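Versicolorin reductase (Brucella melitensis, PDB 4NIM) probably catalyses NAD(P)(H)-dependent oxidation or reduction of an as yet undefined substrate. Local coordinates at residues Leu103-Ile109 against Pro161-Tyr166; Arg143-Ala147 against Asn187-Val191. One frame throughout, in Å; residues are numbered along the deposited sequence.

In the fold
Both contacts belong to one Rossmann-type domain with a seven-stranded parallel sheet. The centres of contacts 1 and 2 lie about 33 Å apart, and their nearest atoms about 17 Å apart. They sit on opposite sides of the chain's centre. The segments alternate along the chain: 103-109, 143-147, 161-166, 187-191. Helix 114-142 runs from the loop of contact 1 to the turn of contact 2. Helix 164-183 starts in contact 1 and leads toward strand 190-196, which starts in contact 2. Contact 1 joins loops beyond the C-terminal ends of strands 96-99 and 147-153, where SDR enzymes typically have their active site. Contact 2 joins the starts of strands 147-153 and 190-196, at the opposite end.

Contact 1: Leu103-Ile109 against Pro161-Tyr166; sequences LTDRGTI and PFIAAY
Two loops meet at a single backbone bridge, Gly-107 with Ile-163, with CA atoms 5.1 Å apart. Segment 103-109 is irregular but largely extended from Asp-105 to Thr-108. Segment 161-166 turns from loop into helix. Pro-161 comes first; its O receives a CA-H...O contact from Thr-108 CA at 3.5 Å. A water links Pro-161 O (2.9 Å) to Ile-109 N (2.8 Å). Phe-162 O accepts a hydrogen bond from Gly-107 N at 2.8 Å. The CA-CB bond of Phe-162 points away (chi1 p), yet its ring edge meets Arg-106 CG, 4.2 Å from Phe-162 CD1. Ile-163 is the N-cap; its CG2 lies 3.8 Å from Arg-106 CG. Ala-164 N donates to Gly-107 O at 3.0 Å, so a loop carbonyl takes up an amide of the first helical turn. The CA-CB bond of Ala-164 points toward segment 103-109, with CB 4.0 Å from Ile-109 N. One water joins Ala-165 N (2.9 Å) to Gly-107 O (2.7 Å), another Tyr-166 N (3.0 Å) to Asp-105 O (2.9 Å). Tyr-166 (chi1 t) brings its ring edge to Leu-103 O, 3.3 Å from CD1. Tyr-166 opens the SDR YxxxK motif and is probably the catalytic tyrosine; its OH makes a weak hydrogen bond to Ser-153. The Asp-105 carboxylate pairs with Arg-119 of helix 114-142. The contact lays the loop after strand 96-99 over the start of helix 164-183.

Contact 2: Arg143-Ala147 against Asn187-Val191; sequences RVEGA and NRIRV
A salt bridge and one backbone hydrogen bond dominate this contact. Glu-145 OE2 lies 2.7 Å from Arg-188 NH1, over one face of the guanidinium, so charge alone joins them and no N-H points at the oxygen. Glu-145 has chi1 m, chi2 t; Arg-188 has chi1 m, chi2 t and a backbone with positive phi (62/32). Arg-190 N donates to Gly-146 O at 2.9 Å, nearly straight at 168°. Ile-189 CA adds a CA-H...O contact to the same Gly-146 O, and Ala-147 CA another to Arg-190 O, both 3.4 Å. Three waters fill the gaps. One donates to Val-144 O and Asn-187 O, each 2.8 Å away. Another accepts from Arg-190 NE (2.9 Å) and lies 2.8 Å from Glu-145 O. A third lies 3.1 Å from Glu-145 OE1 and 3.0 Å from Arg-188 O. Arg-143 ends helix 114-142 in a Schellman motif; Glu-145 then centres an inverse gamma turn, with a weak Gly-146 N to Val-144 O bond of 2.9 Å. Ile-189 CG1 packs 4.0 Å from Val-144 O and, with Val-144, touches Phe-139. Ala-147 CB and Arg-190 NH2 are 4.0 Å apart on the same sheet face; the Arg-190 guanidinium reaches on to Met-252 O. Ala-147 pairs with Arg-190 in parallel, CA atoms 4.8 Å apart. This is the start of neighbouring parallel strands 147-153 and 190-196 in a Rossmann-type beta-alpha-beta unit.

Contact 1: Leu103-Ile109 against Pro161-Tyr166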
loop_
_atom_site.group_PDB
_atom_site.type_symbol
_atom_site.label_atom_id
_atom_site.label_comp_id
_atom_site.label_asym_id
_atom_site.label_seq_id
_atom_site.Cartn_x
_atom_site.Cartn_y
_atom_site.Cartn_z
ATOM N N LEU A 103 8.335 -3.528 -4.126
ATOM C CA LEU A 103 9.550 -3.680 -4.852
ATOM C C LEU A 103 9.183 -3.928 -6.295
ATOM O O LEU A 103 8.209 -4.612 -6.589
ATOM C CB LEU A 103 10.304 -4.925 -4.401
ATOM C CG LEU A 103 11.202 -4.946 -3.210
ATOM C CD1 LEU A 103 11.873 -6.339 -3.163
ATOM C CD2 LEU A 103 12.230 -3.820 -3.296
ATOM N N THR A 104 10.025 -3.451 -7.199
ATOM C CA THR A 104 9.795 -3.646 -8.612
ATOM C C THR A 104 10.978 -4.346 -9.345
ATOM O O THR A 104 11.163 -4.147 -10.541
ATOM C CB THR A 104 9.552 -2.285 -9.280
ATOM O OG1 THR A 104 10.730 -1.508 -9.100
ATOM C CG2 THR A 104 8.357 -1.565 -8.663
ATOM N N ASP A 105 11.742 -5.168 -8.632
ATOM C CA ASP A 105 12.790 -5.993 -9.245
ATOM C C ASP A 105 12.265 -6.754 -10.470
ATOM O O ASP A 105 11.175 -7.320 -10.444
ATOM C CB ASP A 105 13.349 -7.047 -8.267
ATOM C CG ASP A 105 14.089 -6.432 -7.091
ATOM O OD1 ASP A 105 13.632 -5.380 -6.610
ATOM O OD2 ASP A 105 15.136 -6.988 -6.673
ATOM N N ARG A 106 13.107 -6.772 -11.501
ATOM C CA ARG A 106 12.801 -7.345 -12.798
ATOM C C ARG A 106 13.363 -8.738 -12.983
ATOM O O ARG A 106 14.355 -9.097 -12.372
ATOM C CB ARG A 106 13.384 -6.426 -13.893
ATOM C CG ARG A 106 12.672 -5.073 -13.925
ATOM C CD ARG A 106 13.451 -3.976 -14.620
ATOM N NE ARG A 106 14.669 -3.788 -13.830
ATOM C CZ ARG A 106 15.932 -3.889 -14.263
ATOM N NH1 ARG A 106 16.210 -4.084 -15.551
ATOM N NH2 ARG A 106 16.927 -3.768 -13.381
ATOM N N GLY A 107 12.771 -9.476 -13.908
ATOM C CA GLY A 107 13.250 -10.770 -14.281
ATOM C C GLY A 107 12.236 -11.471 -15.139
ATOM O O GLY A 107 11.006 -11.314 -14.945
ATOM N N THR A 108 12.722 -12.284 -16.069
ATOM C CA THR A 108 11.836 -13.127 -16.862
ATOM C C THR A 108 11.627 -14.491 -16.192
ATOM O O THR A 108 12.346 -14.864 -15.219
ATOM C CB THR A 108 12.405 -13.415 -18.262
ATOM O OG1 THR A 108 13.560 -14.249 -18.147
ATOM C CG2 THR A 108 12.784 -12.140 -18.989
ATOM N N ILE A 109 10.675 -15.246 -16.762
ATOM C CA ILE A 109 10.426 -16.615 -16.305
ATOM C C ILE A 109 11.696 -17.455 -16.446
ATOM O O ILE A 109 11.876 -18.408 -15.722
ATOM C CB ILE A 109 9.202 -17.266 -17.009
ATOM C CG1 ILE A 109 8.827 -18.615 -16.373
ATOM C CG2 ILE A 109 9.481 -17.495 -18.479
ATOM C CD1 ILE A 109 8.447 -18.532 -14.924
ATOM N N PRO A 161 6.437 -9.575 -19.631
ATOM C CA PRO A 161 7.396 -10.687 -19.510
ATOM C C PRO A 161 8.652 -10.315 -18.745
ATOM O O PRO A 161 9.274 -11.195 -18.200
ATOM C CB PRO A 161 7.734 -11.033 -20.954
ATOM C CG PRO A 161 6.601 -10.540 -21.760
ATOM C CD PRO A 161 6.052 -9.324 -21.028
ATOM N N PHE A 162 8.956 -9.008 -18.625
ATOM C CA PHE A 162 10.213 -8.584 -18.012
ATOM C C PHE A 162 10.103 -8.495 -16.496
ATOM O O PHE A 162 11.113 -8.295 -15.811
ATOM C CB PHE A 162 10.769 -7.290 -18.642
ATOM C CG PHE A 162 9.939 -6.079 -18.357
ATOM C CD1 PHE A 162 10.191 -5.296 -17.261
ATOM C CD2 PHE A 162 8.910 -5.718 -19.212
ATOM C CE1 PHE A 162 9.427 -4.176 -16.999
ATOM C CE2 PHE A 162 8.126 -4.592 -18.947
ATOM C CZ PHE A 162 8.375 -3.839 -17.816
ATOM N N ILE A 163 8.891 -8.710 -15.984
ATOM C CA ILE A 163 8.602 -8.680 -14.568
ATOM C C ILE A 163 7.699 -9.827 -14.107
ATOM O O ILE A 163 6.737 -9.619 -13.363
ATOM C CB ILE A 163 8.004 -7.303 -14.139
ATOM C CG1 ILE A 163 7.004 -6.746 -15.170
ATOM C CG2 ILE A 163 9.077 -6.290 -13.798
ATOM C CD1 ILE A 163 6.415 -5.411 -14.756
ATOM N N ALA A 164 8.050 -11.077 -14.447
ATOM C CA ALA A 164 7.154 -12.171 -14.187
ATOM C C ALA A 164 6.798 -12.349 -12.739
ATOM O O ALA A 164 5.606 -12.484 -12.425
ATOM C CB ALA A 164 7.693 -13.501 -14.757
ATOM N N ALA A 165 7.790 -12.441 -11.857
ATOM C CA ALA A 165 7.501 -12.727 -10.456
ATOM C C ALA A 165 6.787 -11.534 -9.795
ATOM O O ALA A 165 5.868 -11.732 -8.950
ATOM C CB ALA A 165 8.786 -13.040 -9.681
ATOM N N TYR A 166 7.168 -10.346 -10.217
ATOM C CA TYR A 166 6.528 -9.098 -9.713
ATOM C C TYR A 166 5.029 -9.144 -9.998
ATOM O O TYR A 166 4.215 -8.901 -9.108
ATOM C CB TYR A 166 7.116 -7.865 -10.394
ATOM C CG TYR A 166 6.339 -6.565 -10.209
ATOM C CD1 TYR A 166 6.562 -5.760 -9.159
ATOM C CD2 TYR A 166 5.364 -6.181 -11.146
ATOM C CE1 TYR A 166 5.874 -4.532 -9.016
ATOM C CE2 TYR A 166 4.617 -5.035 -11.000
ATOM C CZ TYR A 166 4.897 -4.206 -9.956
ATOM O OH TYR A 166 4.148 -3.081 -9.878
HETATM O O HOH W 1 9.721 -9.505 -11.654
HETATM O O HOH W 2 10.595 -12.000 -12.337
HETATM O O HOH W 3 9.161 -14.001 -18.697
#

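Contact 2: Arg143-Ala147 against Asn187-Val191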
loop_
_atom_site.group_PDB
_atom_site.type_symbol
_atom_site.label_atom_id
_atom_site.label_comp_id
_atom_site.label_asym_id
_atom_site.label_seq_id
_atom_site.Cartn_x
_atom_site.Cartn_y
_atom_site.Cartn_z
ATOM N N ARG A 143 -12.781 -1.924 18.515
ATOM C CA ARG A 143 -14.094 -1.785 17.855
ATOM C C ARG A 143 -14.048 -0.687 16.840
ATOM O O ARG A 143 -14.943 0.174 16.802
ATOM C CB ARG A 143 -15.214 -1.489 18.900
ATOM N N VAL A 144 -12.979 -0.657 16.067
ATOM C CA VAL A 144 -12.758 0.390 15.044
ATOM C C VAL A 144 -13.243 -0.086 13.682
ATOM O O VAL A 144 -12.921 -1.202 13.262
ATOM C CB VAL A 144 -11.251 0.696 14.922
ATOM C CG1 VAL A 144 -10.944 1.805 13.914
ATOM C CG2 VAL A 144 -10.693 1.081 16.280
ATOM N N GLU A 145 -13.976 0.765 12.966
ATOM C CA GLU A 145 -14.340 0.461 11.579
ATOM C C GLU A 145 -13.144 0.825 10.732
ATOM O O GLU A 145 -13.151 1.822 10.012
ATOM C CB GLU A 145 -15.603 1.216 11.154
ATOM C CG GLU A 145 -16.794 0.863 12.017
ATOM C CD GLU A 145 -18.151 1.335 11.474
ATOM O OE1 GLU A 145 -18.253 1.851 10.352
ATOM O OE2 GLU A 145 -19.141 1.105 12.166
ATOM N N GLY A 146 -12.114 -0.023 10.780
ATOM C CA GLY A 146 -10.850 0.257 10.124
ATOM C C GLY A 146 -10.950 0.304 8.615
ATOM O O GLY A 146 -11.910 -0.175 8.035
ATOM N N ALA A 147 -9.963 0.922 7.986
ATOM C CA ALA A 147 -9.884 0.978 6.528
ATOM C C ALA A 147 -8.455 0.651 6.153
ATOM O O ALA A 147 -7.511 1.153 6.768
ATOM C CB ALA A 147 -10.313 2.328 5.983
ATOM N N ASN A 187 -17.395 -7.019 10.537
ATOM C CA ASN A 187 -16.644 -6.099 11.374
ATOM C C ASN A 187 -16.707 -4.656 10.898
ATOM O O ASN A 187 -16.341 -3.756 11.663
ATOM C CB ASN A 187 -15.179 -6.483 11.451
ATOM C CG ASN A 187 -14.978 -7.889 11.883
ATOM O OD1 ASN A 187 -15.192 -8.820 11.096
ATOM N ND2 ASN A 187 -14.544 -8.084 13.140
ATOM N N ARG A 188 -17.151 -4.434 9.660
ATOM C CA ARG A 188 -17.122 -3.105 9.056
ATOM C C ARG A 188 -15.686 -2.594 8.946
ATOM O O ARG A 188 -15.418 -1.382 9.060
ATOM C CB ARG A 188 -18.053 -2.129 9.809
ATOM C CG ARG A 188 -19.512 -2.541 9.686
ATOM C CD ARG A 188 -20.474 -1.493 10.251
ATOM N NE ARG A 188 -20.846 -1.810 11.626
ATOM C CZ ARG A 188 -21.425 -0.970 12.480
ATOM N NH1 ARG A 188 -21.744 0.274 12.119
ATOM N NH2 ARG A 188 -21.701 -1.386 13.714
ATOM N N ILE A 189 -14.769 -3.548 8.743
ATOM C CA ILE A 189 -13.407 -3.239 8.392
ATOM C C ILE A 189 -13.321 -3.348 6.880
ATOM O O ILE A 189 -13.637 -4.430 6.309
ATOM C CB ILE A 189 -12.381 -4.185 9.046
ATOM C CG1 ILE A 189 -12.439 -4.070 10.554
ATOM C CG2 ILE A 189 -10.984 -3.859 8.499
ATOM C CD1 ILE A 189 -11.783 -5.220 11.324
ATOM N N ARG A 190 -12.871 -2.268 6.222
ATOM C CA ARG A 190 -12.962 -2.193 4.764
ATOM C C ARG A 190 -11.570 -2.358 4.208
ATOM O O ARG A 190 -10.628 -1.846 4.810
ATOM C CB ARG A 190 -13.554 -0.872 4.313
ATOM C CG ARG A 190 -14.945 -0.705 4.862
ATOM C CD ARG A 190 -15.598 0.558 4.354
ATOM N NE ARG A 190 -14.809 1.749 4.624
ATOM C CZ ARG A 190 -14.161 2.481 3.709
ATOM N NH1 ARG A 190 -14.181 2.175 2.409
ATOM N NH2 ARG A 190 -13.553 3.604 4.094
ATOM N N VAL A 191 -11.445 -3.179 3.177
ATOM C CA VAL A 191 -10.154 -3.458 2.521
ATOM C C VAL A 191 -10.308 -3.340 1.003
ATOM O O VAL A 191 -11.022 -4.128 0.377
ATOM C CB VAL A 191 -9.635 -4.856 2.861
ATOM C CG1 VAL A 191 -8.181 -5.008 2.405
ATOM C CG2 VAL A 191 -9.771 -5.140 4.371
HETATM O O HOH W 4 -14.588 -3.390 13.787
HETATM O O HOH W 5 -14.348 1.956 7.504
HETATM O O HOH W 6 -16.778 0.976 7.795
#